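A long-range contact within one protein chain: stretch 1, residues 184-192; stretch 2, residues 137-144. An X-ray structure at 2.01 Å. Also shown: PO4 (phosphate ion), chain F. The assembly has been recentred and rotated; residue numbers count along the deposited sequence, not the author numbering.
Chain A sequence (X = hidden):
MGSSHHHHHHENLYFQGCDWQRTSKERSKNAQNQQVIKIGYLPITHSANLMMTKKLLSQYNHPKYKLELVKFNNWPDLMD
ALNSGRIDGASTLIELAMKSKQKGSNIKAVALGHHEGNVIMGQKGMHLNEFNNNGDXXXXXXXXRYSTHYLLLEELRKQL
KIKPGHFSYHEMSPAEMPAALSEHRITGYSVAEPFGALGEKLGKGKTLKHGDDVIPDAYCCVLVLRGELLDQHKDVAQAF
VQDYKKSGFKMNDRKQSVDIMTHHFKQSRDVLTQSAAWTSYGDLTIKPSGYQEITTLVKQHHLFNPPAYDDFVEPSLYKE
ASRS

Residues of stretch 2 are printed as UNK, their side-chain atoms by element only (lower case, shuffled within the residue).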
# COMPACT_ATOMS: atom_id res chain seq x y z
N HIS A 184 20.70 11.02 9.01
CA HIS A 184 21.55 10.75 7.84
C HIS A 184 22.05 9.34 7.62
O HIS A 184 23.17 9.15 7.19
CB HIS A 184 22.75 11.70 7.85
CG HIS A 184 22.40 13.10 7.48
ND1 HIS A 184 21.78 13.97 8.34
CD2 HIS A 184 22.59 13.78 6.32
CE1 HIS A 184 21.58 15.13 7.73
NE2 HIS A 184 22.07 15.04 6.51
N ARG A 185 21.22 8.36 7.91
CA ARG A 185 21.59 6.97 7.65
C ARG A 185 21.17 6.66 6.21
O ARG A 185 21.64 5.70 5.62
CB ARG A 185 20.90 6.03 8.62
CG ARG A 185 21.07 6.43 10.08
CD ARG A 185 20.20 5.60 11.01
NE ARG A 185 20.16 6.19 12.35
CZ ARG A 185 20.88 5.79 13.40
NH1 ARG A 185 21.69 4.74 13.31
NH2 ARG A 185 20.76 6.42 14.55
N ILE A 186 20.28 7.49 5.67
CA ILE A 186 19.81 7.37 4.29
C ILE A 186 19.74 8.75 3.69
O ILE A 186 19.73 9.74 4.41
CB ILE A 186 18.43 6.63 4.17
CG1 ILE A 186 17.38 7.25 5.08
CG2 ILE A 186 18.58 5.14 4.52
CD1 ILE A 186 16.04 6.47 5.08
N THR A 187 19.75 8.80 2.35
CA THR A 187 19.67 10.03 1.55
C THR A 187 18.20 10.36 1.37
O THR A 187 17.80 11.52 1.24
CB THR A 187 20.20 9.80 0.10
OG1 THR A 187 21.45 9.12 0.11
CG2 THR A 187 20.31 11.12 -0.68
N GLY A 188 17.39 9.32 1.31
CA GLY A 188 15.95 9.51 1.14
C GLY A 188 15.21 8.21 1.28
O GLY A 188 15.78 7.18 1.65
N TYR A 189 13.91 8.25 0.99
CA TYR A 189 13.10 7.07 1.07
C TYR A 189 11.84 7.22 0.25
O TYR A 189 11.50 8.32 -0.23
CB TYR A 189 12.78 6.72 2.53
CG TYR A 189 11.99 7.75 3.36
CD1 TYR A 189 10.59 7.83 3.29
CD2 TYR A 189 12.64 8.56 4.28
CE1 TYR A 189 9.88 8.73 4.06
CE2 TYR A 189 11.95 9.46 5.07
CZ TYR A 189 10.56 9.55 4.95
OH TYR A 189 9.89 10.43 5.75
N SER A 190 11.20 6.08 0.02
CA SER A 190 9.94 6.05 -0.67
C SER A 190 8.97 5.20 0.17
O SER A 190 9.33 4.12 0.60
CB SER A 190 10.12 5.48 -2.06
OG SER A 190 8.90 5.52 -2.75
N VAL A 191 7.75 5.69 0.37
CA VAL A 191 6.80 5.02 1.25
C VAL A 191 5.41 5.59 1.04
O VAL A 191 5.25 6.59 0.34
CB VAL A 191 7.22 5.24 2.71
CG1 VAL A 191 7.09 6.75 3.06
CG2 VAL A 191 6.40 4.36 3.66
N ALA A 192 4.41 4.92 1.61
CA ALA A 192 3.05 5.42 1.54
C ALA A 192 2.90 6.54 2.56
O ALA A 192 3.57 6.54 3.59
CB ALA A 192 2.04 4.31 1.86
N UNK A 137 27.46 6.47 -3.91
CA UNK A 137 26.14 5.92 -4.04
C UNK A 137 25.12 6.62 -3.11
O UNK A 137 25.47 7.15 -2.05
o UNK A 137 24.26 4.03 -2.65
c UNK A 137 25.01 3.71 -3.60
c UNK A 137 26.30 4.42 -3.75
o UNK A 137 24.75 2.81 -4.43
N UNK A 138 23.86 6.63 -3.54
CA UNK A 138 22.77 7.20 -2.76
C UNK A 138 22.02 6.06 -2.06
O UNK A 138 21.79 5.00 -2.65
c UNK A 138 23.01 10.25 -3.75
c UNK A 138 22.83 9.00 -5.77
c UNK A 138 21.84 8.01 -3.66
c UNK A 138 23.51 10.01 -6.46
c UNK A 138 23.70 11.26 -4.43
c UNK A 138 23.93 11.13 -5.79
c UNK A 138 22.58 9.11 -4.41
o UNK A 138 24.60 12.13 -6.48
N UNK A 139 21.63 6.27 -0.81
CA UNK A 139 20.95 5.24 -0.03
C UNK A 139 19.49 5.55 0.25
O UNK A 139 19.15 6.56 0.87
n UNK A 139 25.21 4.10 0.45
c UNK A 139 24.67 2.92 0.62
c UNK A 139 24.26 5.07 0.64
c UNK A 139 23.11 4.43 0.96
c UNK A 139 21.74 4.96 1.24
n UNK A 139 23.39 3.08 0.93
N UNK A 140 18.63 4.65 -0.22
CA UNK A 140 17.20 4.81 -0.07
C UNK A 140 16.53 3.76 0.80
O UNK A 140 16.73 2.57 0.63
c UNK A 140 15.96 8.39 -2.57
c UNK A 140 16.54 4.82 -1.45
c UNK A 140 16.69 6.12 -2.18
c UNK A 140 15.82 7.17 -1.91
c UNK A 140 16.99 8.56 -3.49
c UNK A 140 17.85 7.53 -3.75
c UNK A 140 17.70 6.31 -3.10
N UNK A 141 15.70 4.23 1.74
CA UNK A 141 14.90 3.34 2.56
C UNK A 141 13.68 2.95 1.75
O UNK A 141 13.13 3.78 1.01
N UNK A 142 13.30 1.68 1.80
CA UNK A 142 12.06 1.18 1.15
C UNK A 142 11.36 0.28 2.17
O UNK A 142 12.01 -0.24 3.09
c UNK A 142 12.32 0.43 -0.21
c UNK A 142 13.38 -0.68 -0.04
c UNK A 142 12.75 1.42 -1.27
c UNK A 142 13.59 -1.62 -1.25
N UNK A 143 10.04 0.11 2.05
CA UNK A 143 9.35 -0.72 3.05
C UNK A 143 9.62 -2.24 2.96
O UNK A 143 9.51 -2.96 3.96
c UNK A 143 7.82 0.68 1.81
c UNK A 143 7.86 -0.40 2.82
c UNK A 143 9.11 0.71 1.09
N UNK A 144 9.97 -2.70 1.77
CA UNK A 144 10.28 -4.10 1.51
C UNK A 144 10.91 -4.16 0.12
O UNK A 144 10.63 -3.31 -0.73
c UNK A 144 9.23 -7.19 2.81
c UNK A 144 9.00 -4.96 1.51
c UNK A 144 9.26 -6.42 1.70
n UNK A 144 9.58 -8.47 2.44
n UNK A 144 9.63 -7.26 0.67
c UNK A 144 9.82 -8.48 1.14
P PO4 F . 11.33 -10.85 4.39
O1 PO4 F . 12.11 -9.56 4.37
O2 PO4 F . 9.92 -10.63 3.89
O3 PO4 F . 11.98 -11.86 3.47
O4 PO4 F . 11.33 -11.39 5.80

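Position 137 has four side-chain atoms: two carbons, the second carrying two oxygens. They make no contact with stretch 1. A short carboxylate of this kind is aspartate. Asp137 lies before the strand.

Position 138 has one carbon followed by a six-carbon ring that bears one oxygen. Its CA is 3.7 Å from Thr187 OG1, and its CB is 3.9 Å from the same oxygen. A phenol is tyrosine. Thr187 CG2 sits obliquely to the Tyr138 ring. The hydroxyl of Tyr138 is hydrogen-bonded elsewhere in the structure.

Position 139 has one carbon and then a five-membered ring of three carbons and two nitrogens. Its CA-to-CB bond points sideways, and its CB is 4.3 Å from Thr187 OG1. The ring is an imidazole, so the residue is histidine. The main link to stretch 1 is through the backbone. His139 N donates to Thr187 OG1 at 3.0 Å. His139 O accepts from Thr187 N at 2.8 Å and, in a weak bond, from Gly188 N at 3.3 Å. The side chain of Thr187 thus takes a place in the ladder where a backbone oxygen would be usual.

Position 140 has one carbon and a ring of six carbons, with no heteroatom. A ring carbon lies 3.6 Å from Tyr189 N. This is phenylalanine. Phe140 pairs with Gly188 in a parallel bridge. The end of its side chain comes nearer to stretch 1 than its CA-to-CB bond suggests. The ring carbon near Tyr189 N is CD1, and that nitrogen lies at the ring edge. Gly188 leaves room for the ring: an ideal CB there would be 2.9 Å from Phe140 CE1, a clash.

Position 141 has no side-chain atoms. Its backbone N donates to Gly188 O at 3.0 Å. It is glycine. Gly141 O accepts from Ser190 N at 3.2 Å. Gly141 pairs with Tyr189, their CA atoms 4.4 Å apart. A CB here would be tight, at 3.1 Å from Ile186 CD1.

Position 142 has four carbons, forked at the first, with one arm two carbons long. Its CA is 4.0 Å from Ser190 O. That pattern is isoleucine. The end of the Ile142 side chain leads away from stretch 1.

Position 143 has three carbons that close a ring onto the backbone N. The ring carbon bonded to that N is 3.5 Å from Ser190 O. This is proline. Pro143 CG meets Val191 CG2 at 4.4 Å. With its nitrogen in the ring, Pro143 has no amide hydrogen to give to Ser190 O.

Position 144 has one carbon and a five-membered ring of three carbons and two nitrogens. It does not touch stretch 1. This is again histidine. His144 NE2 donates to phosphate O2 at 2.6 Å.

The contact joins two parallel strands, mainly through backbone hydrogen bonds. Thr187 begins the ladder with its side chain and amide. Gly188 and Gly141 have no CB, which leaves space for the Phe140 ring and for Ile186 CD1. Together the stretches bury 453 Å², both sides summed.

Stretch 2, residues 137-144: DYHFGIPH
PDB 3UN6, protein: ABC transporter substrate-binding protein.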